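Local structure of aldehyde dehydrogenase (Staphylococcus aureus, 6K10) at the interface of chains A and B. The protein catalyses the NAD-dependent oxidation of 4,4'-diaponeurosporen-4-al to 4,4'-diaponeurosporenoic acid in the biosynthesis of the carotenoid staphyloxanthin, a virulence factor. Coordinates in Å, arbitrary orientation; residue numbers count along the deposited sequence, not the author numbering. Chains: chain A/B, Aldehyde dehydrogenase.

Contact 1: the interface of chains A and B. Residues chain A 402, 405-406; chain B 99-100, 438.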
ATOM      1  N   MET A 402      -9.377  21.180  -6.804  1.00 22.10           N
ATOM      2  CA  MET A 402      -8.167  21.332  -7.611  1.00 22.40           C
ATOM      3  C   MET A 402      -6.949  20.594  -7.063  1.00 22.18           C
ATOM      4  O   MET A 402      -5.933  20.526  -7.765  1.00 21.87           O
ATOM      5  CB  MET A 402      -7.824  22.815  -7.781  1.00 25.32           C
ATOM      6  CG  MET A 402      -8.819  23.591  -8.631  1.00 27.45           C
ATOM      7  SD  MET A 402      -9.214  22.758 -10.186  1.00 31.23           S
ATOM      8  CE  MET A 402      -7.716  23.033 -11.129  1.00 30.08           C
ATOM      9  N   ALA A 405      -5.701  18.106  -9.432  1.00 22.90           N
ATOM     10  CA  ALA A 405      -5.159  18.556 -10.705  1.00 21.91           C
ATOM     11  C   ALA A 405      -3.642  18.663 -10.709  1.00 20.91           C
ATOM     12  O   ALA A 405      -3.057  18.904 -11.770  1.00 24.51           O
ATOM     13  CB  ALA A 405      -5.768  19.907 -11.089  1.00 23.13           C
ATOM     14  N   ASN A 406      -2.992  18.498  -9.560  1.00 19.99           N
ATOM     15  CA  ASN A 406      -1.541  18.428  -9.526  1.00 20.81           C
ATOM     16  C   ASN A 406      -1.134  16.964  -9.515  1.00 21.87           C
ATOM     17  O   ASN A 406      -1.325  16.287  -8.493  1.00 22.44           O
ATOM     18  CB  ASN A 406      -0.989  19.147  -8.297  1.00 23.38           C
ATOM     19  CG  ASN A 406       0.526  19.274  -8.325  1.00 26.36           C
ATOM     20  OD1 ASN A 406       1.201  18.660  -9.154  1.00 25.49           O
ATOM     21  ND2 ASN A 406       1.067  20.074  -7.413  1.00 27.70           N
TER
ATOM     22  N   TYR B  99       0.644  26.069 -14.657  1.00 31.59           N
ATOM     23  CA  TYR B  99      -0.759  26.283 -14.990  1.00 31.28           C
ATOM     24  C   TYR B  99      -1.659  26.291 -13.760  1.00 28.86           C
ATOM     25  O   TYR B  99      -2.791  26.779 -13.842  1.00 30.39           O
ATOM     26  CB  TYR B  99      -1.237  25.230 -15.996  1.00 35.92           C
ATOM     27  CG  TYR B  99      -1.187  23.794 -15.517  1.00 38.81           C
ATOM     28  CD1 TYR B  99      -2.274  23.218 -14.873  1.00 40.38           C
ATOM     29  CD2 TYR B  99      -0.068  23.002 -15.746  1.00 40.47           C
ATOM     30  CE1 TYR B  99      -2.241  21.902 -14.448  1.00 42.17           C
ATOM     31  CE2 TYR B  99      -0.029  21.682 -15.330  1.00 41.29           C
ATOM     32  CZ  TYR B  99      -1.116  21.140 -14.676  1.00 42.40           C
ATOM     33  OH  TYR B  99      -1.082  19.829 -14.255  1.00 43.26           O
ATOM     34  N   LEU B 100      -1.186  25.782 -12.623  1.00 28.73           N
ATOM     35  CA  LEU B 100      -1.956  25.837 -11.388  1.00 29.00           C
ATOM     36  C   LEU B 100      -1.595  27.024 -10.504  1.00 28.05           C
ATOM     37  O   LEU B 100      -2.296  27.272  -9.519  1.00 27.01           O
ATOM     38  CB  LEU B 100      -1.783  24.541 -10.590  1.00 30.33           C
ATOM     39  CG  LEU B 100      -2.419  23.288 -11.190  1.00 31.17           C
ATOM     40  CD1 LEU B 100      -2.394  22.147 -10.188  1.00 31.54           C
ATOM     41  CD2 LEU B 100      -3.843  23.576 -11.646  1.00 31.80           C
ATOM     42  N   ILE B 438      -3.780  21.568  -0.937  1.00 21.12           N
ATOM     43  CA  ILE B 438      -3.323  22.770  -1.611  1.00 21.62           C
ATOM     44  C   ILE B 438      -3.809  23.987  -0.840  1.00 23.34           C
ATOM     45  O   ILE B 438      -4.691  23.907   0.019  1.00 21.85           O
ATOM     46  CB  ILE B 438      -3.798  22.840  -3.076  1.00 18.63           C
ATOM     47  CG1 ILE B 438      -5.324  22.797  -3.144  1.00 22.07           C
ATOM     48  CG2 ILE B 438      -3.189  21.719  -3.891  1.00 18.45           C
ATOM     49  CD1 ILE B 438      -5.893  23.182  -4.490  1.00 24.90           C
TER
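The phenol ring of B:Tyr99 presents its hydroxyl end to the backbone of A:Ala405, whose carbonyl oxygen O lies 3.3 Å from OH, a weak hydrogen bond. The ring atoms CE1 and CZ stay farther from that oxygen, so the hydroxyl makes the nearer approach. Beside the tyrosine on the same 3-10 helix, 98-100, B:Leu100 buries the largest area of the residues here (60 Å²), and its two methyls divide the work. CD1 rests against the peptide that follows A:Ala405, 3.7 Å from its carbonyl C, and reaches CB of A:Asn406 at 3.8 Å; CD2 meets the terminal methyl CE of A:Met402 at 3.9 Å. The small CB of A:Ala405 faces both branches, and a residue this short lets the leucine come close to the main chain. A:Met402 is bent at chi2 and again at chi3 (-74°), which curls its flexible thioether chain round so that CE turns to the leucine, the two side chains crossing obliquely. On another flank, strand 432-439 of the partner brings B:Ile438, whose slender ethyl branch reaches forward to the start of the 3-10 helix 402-404. Its terminal CD1 touches A:Met402 at two points, the carbonyl C and CB, with CD1 to CB at 3.8 Å.

Contact 2: the interface of chains A and B. Residues chain A 238, 396-398; chain B 437-440.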
ATOM      1  N   ARG A 238     -15.310  29.293  -5.591  1.00 20.02           N
ATOM      2  CA  ARG A 238     -14.534  28.058  -5.622  1.00 21.31           C
ATOM      3  C   ARG A 238     -15.345  26.867  -5.117  1.00 21.15           C
ATOM      4  O   ARG A 238     -15.136  25.734  -5.566  1.00 21.39           O
ATOM      5  CB  ARG A 238     -13.241  28.249  -4.826  1.00 19.43           C
ATOM      6  CG  ARG A 238     -12.379  29.358  -5.423  1.00 18.91           C
ATOM      7  CD  ARG A 238     -11.154  29.724  -4.600  1.00 20.02           C
ATOM      8  NE  ARG A 238     -10.403  30.776  -5.285  1.00 20.30           N
ATOM      9  CZ  ARG A 238      -9.302  31.358  -4.821  1.00 21.54           C
ATOM     10  NH1 ARG A 238      -8.796  31.009  -3.646  1.00 21.90           N
ATOM     11  NH2 ARG A 238      -8.711  32.303  -5.542  1.00 22.07           N
ATOM     12  N   ALA A 396      -8.051  20.965   0.423  1.00 21.52           N
ATOM     13  CA  ALA A 396      -7.653  22.281  -0.049  1.00 22.74           C
ATOM     14  C   ALA A 396      -8.003  23.332   0.990  1.00 22.46           C
ATOM     15  O   ALA A 396      -9.040  23.244   1.653  1.00 21.75           O
ATOM     16  CB  ALA A 396      -8.332  22.618  -1.380  1.00 22.66           C
ATOM     17  N   ILE A 397      -7.126  24.321   1.123  1.00 22.11           N
ATOM     18  CA  ILE A 397      -7.395  25.525   1.894  1.00 22.44           C
ATOM     19  C   ILE A 397      -7.730  26.628   0.900  1.00 23.21           C
ATOM     20  O   ILE A 397      -6.922  26.939   0.015  1.00 24.04           O
ATOM     21  CB  ILE A 397      -6.197  25.916   2.774  1.00 18.64           C
ATOM     22  CG1 ILE A 397      -5.723  24.726   3.615  1.00 22.67           C
ATOM     23  CG2 ILE A 397      -6.558  27.089   3.676  1.00 20.83           C
ATOM     24  CD1 ILE A 397      -6.833  23.990   4.339  1.00 28.06           C
ATOM     25  N   ASN A 398      -8.929  27.198   1.032  1.00 20.30           N
ATOM     26  CA  ASN A 398      -9.404  28.282   0.169  1.00 20.61           C
ATOM     27  C   ASN A 398      -9.521  27.844  -1.292  1.00 23.73           C
ATOM     28  O   ASN A 398      -9.285  28.627  -2.214  1.00 25.56           O
ATOM     29  CB  ASN A 398      -8.522  29.527   0.304  1.00 20.79           C
ATOM     30  CG  ASN A 398      -8.726  30.242   1.628  1.00 21.25           C
ATOM     31  OD1 ASN A 398      -9.789  30.139   2.239  1.00 20.51           O
ATOM     32  ND2 ASN A 398      -7.710  30.977   2.074  1.00 22.10           N
TER
ATOM     33  N   TYR B 437      -2.692  18.329   0.171  1.00 19.42           N
ATOM     34  CA  TYR B 437      -3.587  19.472   0.230  1.00 20.11           C
ATOM     35  C   TYR B 437      -2.935  20.666  -0.446  1.00 23.15           C
ATOM     36  O   TYR B 437      -1.708  20.762  -0.537  1.00 23.03           O
ATOM     37  CB  TYR B 437      -4.007  19.808   1.668  1.00 18.11           C
ATOM     38  CG  TYR B 437      -2.930  20.391   2.552  1.00 21.70           C
ATOM     39  CD1 TYR B 437      -2.118  19.570   3.324  1.00 22.16           C
ATOM     40  CD2 TYR B 437      -2.746  21.765   2.639  1.00 23.84           C
ATOM     41  CE1 TYR B 437      -1.140  20.102   4.144  1.00 24.35           C
ATOM     42  CE2 TYR B 437      -1.772  22.305   3.452  1.00 21.03           C
ATOM     43  CZ  TYR B 437      -0.973  21.471   4.204  1.00 25.07           C
ATOM     44  OH  TYR B 437      -0.003  22.014   5.017  1.00 25.59           O
ATOM     45  N   ILE B 438      -3.780  21.568  -0.937  1.00 21.12           N
ATOM     46  CA  ILE B 438      -3.323  22.770  -1.611  1.00 21.62           C
ATOM     47  C   ILE B 438      -3.809  23.987  -0.840  1.00 23.34           C
ATOM     48  O   ILE B 438      -4.691  23.907   0.019  1.00 21.85           O
ATOM     49  CB  ILE B 438      -3.798  22.840  -3.076  1.00 18.63           C
ATOM     50  CG1 ILE B 438      -5.324  22.797  -3.144  1.00 22.07           C
ATOM     51  CG2 ILE B 438      -3.189  21.719  -3.891  1.00 18.45           C
ATOM     52  CD1 ILE B 438      -5.893  23.182  -4.490  1.00 24.90           C
ATOM     53  N   PHE B 439      -3.202  25.124  -1.157  1.00 21.54           N
ATOM     54  CA  PHE B 439      -3.654  26.429  -0.706  1.00 20.74           C
ATOM     55  C   PHE B 439      -3.675  27.356  -1.910  1.00 20.53           C
ATOM     56  O   PHE B 439      -2.734  27.363  -2.709  1.00 22.24           O
ATOM     57  CB  PHE B 439      -2.741  26.998   0.394  1.00 24.96           C
ATOM     58  CG  PHE B 439      -3.009  28.443   0.722  1.00 25.21           C
ATOM     59  CD1 PHE B 439      -3.947  28.787   1.682  1.00 26.02           C
ATOM     60  CD2 PHE B 439      -2.315  29.458   0.076  1.00 29.52           C
ATOM     61  CE1 PHE B 439      -4.196  30.113   1.986  1.00 27.75           C
ATOM     62  CE2 PHE B 439      -2.561  30.785   0.374  1.00 28.71           C
ATOM     63  CZ  PHE B 439      -3.502  31.112   1.331  1.00 28.05           C
ATOM     64  N   LYS B 440      -4.751  28.126  -2.051  1.00 20.14           N
ATOM     65  CA  LYS B 440      -4.814  29.152  -3.085  1.00 21.21           C
ATOM     66  C   LYS B 440      -5.339  30.434  -2.464  1.00 25.11           C
ATOM     67  O   LYS B 440      -6.437  30.450  -1.900  1.00 23.02           O
ATOM     68  CB  LYS B 440      -5.686  28.722  -4.269  1.00 20.79           C
ATOM     69  CG  LYS B 440      -5.586  29.683  -5.446  1.00 27.72           C
ATOM     70  CD  LYS B 440      -5.945  29.023  -6.768  1.00 30.86           C
ATOM     71  CE  LYS B 440      -7.444  28.939  -6.970  1.00 32.90           C
ATOM     72  NZ  LYS B 440      -7.779  28.343  -8.294  1.00 30.14           N
TER
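Backbone hydrogen bonds pair A:Ile397, in parallel register, with the end of strand 432-439 and B:Lys440 just beyond it. Its N donates to O of B:Ile438 at 2.7 Å, nearly straight at the hydrogen (173°), and its own O accepts from N of B:Lys440 at 3.2 Å. A third polar contact involves A:Arg238: its NH1 gives a 2.8 Å hydrogen bond to O of A:Asn398 in its own chain and a weak, bent one to O of B:Lys440. The long, extended arginine thus reaches from its helix to carbonyls of both chains.

Apolar packing fills in between. A:Ala396 is small enough for its CB to sit tightly, 3.5 Å, against CG1 of B:Ile438. B:Phe439 swings its ring away from its own N (chi1 169°), which brings the edge to A:Ile397, whose CG2 methyl, one arm of the beta-branch, meets it in plane, 3.7 Å from CD1. The amide of A:Asn398 runs alongside the same ring, their planes 52° apart.

Over one guanidinium face of A:Arg238 lies the aliphatic part of B:Lys440, with CE 3.7 Å from CZ; the bend at chi3 helps bring this methylene there.

In the fold, strand 432-439 of chain B extends the sheet of chain A beside strand 394-397, with helix 232-244 supplying the arginine.

Contact 3: the interface of chains A and B. Residues chain A 94-97, 105, 438; chain B 406, 409.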
ATOM      1  N   VAL A  94      20.907   2.255  -4.320  1.00 27.90           N
ATOM      2  CA  VAL A  94      20.521   2.676  -2.978  1.00 29.42           C
ATOM      3  C   VAL A  94      21.769   2.719  -2.110  1.00 25.17           C
ATOM      4  O   VAL A  94      22.623   1.831  -2.201  1.00 24.22           O
ATOM      5  CB  VAL A  94      19.458   1.727  -2.384  1.00 31.94           C
ATOM      6  CG1 VAL A  94      19.239   1.996  -0.902  1.00 30.22           C
ATOM      7  CG2 VAL A  94      18.155   1.847  -3.146  1.00 33.88           C
ATOM      8  N   ASP A  95      21.874   3.754  -1.276  1.00 27.71           N
ATOM      9  CA  ASP A  95      23.021   3.885  -0.391  1.00 30.08           C
ATOM     10  C   ASP A  95      23.155   2.669   0.512  1.00 29.77           C
ATOM     11  O   ASP A  95      22.169   2.157   1.047  1.00 28.32           O
ATOM     12  CB  ASP A  95      22.898   5.151   0.456  1.00 34.04           C
ATOM     13  CG  ASP A  95      24.062   5.318   1.417  1.00 41.84           C
ATOM     14  OD1 ASP A  95      25.209   5.467   0.949  1.00 43.29           O
ATOM     15  OD2 ASP A  95      23.830   5.298   2.648  1.00 45.42           O
ATOM     16  N   THR A  96      24.385   2.207   0.674  1.00 29.44           N
ATOM     17  CA  THR A  96      24.689   1.115   1.571  1.00 30.56           C
ATOM     18  C   THR A  96      25.538   1.630   2.718  1.00 32.17           C
ATOM     19  O   THR A  96      26.574   2.264   2.476  1.00 32.28           O
ATOM     20  CB  THR A  96      25.428  -0.005   0.831  1.00 29.13           C
ATOM     21  OG1 THR A  96      24.554  -0.586  -0.147  1.00 28.33           O
ATOM     22  CG2 THR A  96      25.874  -1.083   1.797  1.00 25.79           C
ATOM     23  N   PRO A  97      25.133   1.401   3.961  1.00 33.95           N
ATOM     24  CA  PRO A  97      25.932   1.875   5.094  1.00 35.86           C
ATOM     25  C   PRO A  97      27.281   1.179   5.152  1.00 33.80           C
ATOM     26  O   PRO A  97      27.455   0.066   4.650  1.00 32.44           O
ATOM     27  CB  PRO A  97      25.067   1.520   6.306  1.00 37.73           C
ATOM     28  CG  PRO A  97      24.180   0.414   5.827  1.00 40.21           C
ATOM     29  CD  PRO A  97      23.913   0.699   4.388  1.00 36.70           C
ATOM     30  N   SER A 105      23.562  -2.066  -2.951  1.00 25.65           N
ATOM     31  CA  SER A 105      22.125  -2.175  -2.734  1.00 24.24           C
ATOM     32  C   SER A 105      21.359  -1.554  -3.896  1.00 23.33           C
ATOM     33  O   SER A 105      21.749  -0.509  -4.422  1.00 21.73           O
ATOM     34  CB  SER A 105      21.718  -1.515  -1.415  1.00 21.76           C
ATOM     35  OG  SER A 105      22.432  -2.076  -0.324  1.00 20.31           O
ATOM     36  N   ILE A 438      20.516  -7.034  -3.155  1.00 21.12           N
ATOM     37  CA  ILE A 438      21.895  -6.641  -2.930  1.00 21.62           C
ATOM     38  C   ILE A 438      22.803  -7.492  -3.804  1.00 23.34           C
ATOM     39  O   ILE A 438      22.405  -8.524  -4.349  1.00 21.85           O
ATOM     40  CB  ILE A 438      22.309  -6.764  -1.450  1.00 18.63           C
ATOM     41  CG1 ILE A 438      22.130  -8.203  -0.965  1.00 22.07           C
ATOM     42  CG2 ILE A 438      21.518  -5.802  -0.590  1.00 18.45           C
ATOM     43  CD1 ILE A 438      22.803  -8.497   0.356  1.00 24.90           C
TER
ATOM     44  N   ASN B 406      19.982  -3.743   5.406  1.00 19.99           N
ATOM     45  CA  ASN B 406      20.055  -2.350   4.999  1.00 20.81           C
ATOM     46  C   ASN B 406      18.692  -1.716   5.222  1.00 21.87           C
ATOM     47  O   ASN B 406      17.748  -2.025   4.477  1.00 22.44           O
ATOM     48  CB  ASN B 406      20.468  -2.230   3.534  1.00 23.38           C
ATOM     49  CG  ASN B 406      20.753  -0.795   3.122  1.00 26.36           C
ATOM     50  OD1 ASN B 406      20.458   0.150   3.859  1.00 25.49           O
ATOM     51  ND2 ASN B 406      21.329  -0.625   1.937  1.00 27.70           N
ATOM     52  N   LEU B 409      16.571  -0.366   2.308  1.00 22.46           N
ATOM     53  CA  LEU B 409      15.927  -1.279   1.380  1.00 20.66           C
ATOM     54  C   LEU B 409      14.580  -1.695   1.945  1.00 21.33           C
ATOM     55  O   LEU B 409      14.536  -2.242   3.055  1.00 23.68           O
ATOM     56  CB  LEU B 409      16.805  -2.510   1.146  1.00 20.27           C
ATOM     57  CG  LEU B 409      18.069  -2.332   0.307  1.00 20.87           C
ATOM     58  CD1 LEU B 409      18.791  -3.659   0.177  1.00 22.69           C
ATOM     59  CD2 LEU B 409      17.752  -1.767  -1.071  1.00 22.17           C
TER
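In the deposited dimer of this aldehyde dehydrogenase family member, strands 92-94, 104-111 and 432-439 of chain A, with the loop after 92-94, receive a loop of chain B carrying B:Asn406 and B:Leu409. The carboxamide of B:Asn406 is the polar centre. Its ND2 donates to the backbone O of A:Asp95 at 3.0 Å, almost straight at the hydrogen (174°), and to the hydroxyl OG of A:Ser105 at 2.9 Å, with a more bent geometry. Both acceptors lie in the amide plane, so the two bonds use the two N-H groups of a flat amide and should restrain its rotation. An asparagine fits because it can offer two hydrogens from one nitrogen. A second-shell partner helps hold the serine: OG of A:Ser105 shares a 2.6 Å hydrogen bond with OG1 of A:Thr96, without a settled direction. A:Pro97 packs against the other end of the amide, its ring CD 3.5 Å from OD1 of B:Asn406; a proline there gives a rigid apolar surface and has no backbone N-H to compete.

Beside the amide, B:Leu409 inserts its forked end. CD1 meets CG2 of A:Ile438 at 3.6 Å, the two side chains crossing at about a right angle. The other methyl, CD2, lies 4.0 Å from CG1 of A:Val94, and CB of A:Ser105 sits near both branches, its small size allowing the leucine in alongside the hydrogen-bonded hydroxyl.

Contact 1 and contact 2 are neighbours, their C-alpha centres about 9 Å apart, and they share B:Ile438, which meets a 3-10 helix in one and a strand in the other. The centre of contact 3 lies about 35 Å from that of contact 1 and 38 Å from that of contact 2. There the chains exchange roles: A:Ile438 packs against chain B, and B:Asn406 is the counterpart of A:Asn406. Two-fold symmetry thus uses strand 432-439 and the loop at 406 twice. The centres of contacts 1 and 2 lie about 15 to 18 Å from the predicted active-site residues A:Glu217 and A:Ser251, the latter changed from the natural residue, so pairing may steady the catalytic surroundings.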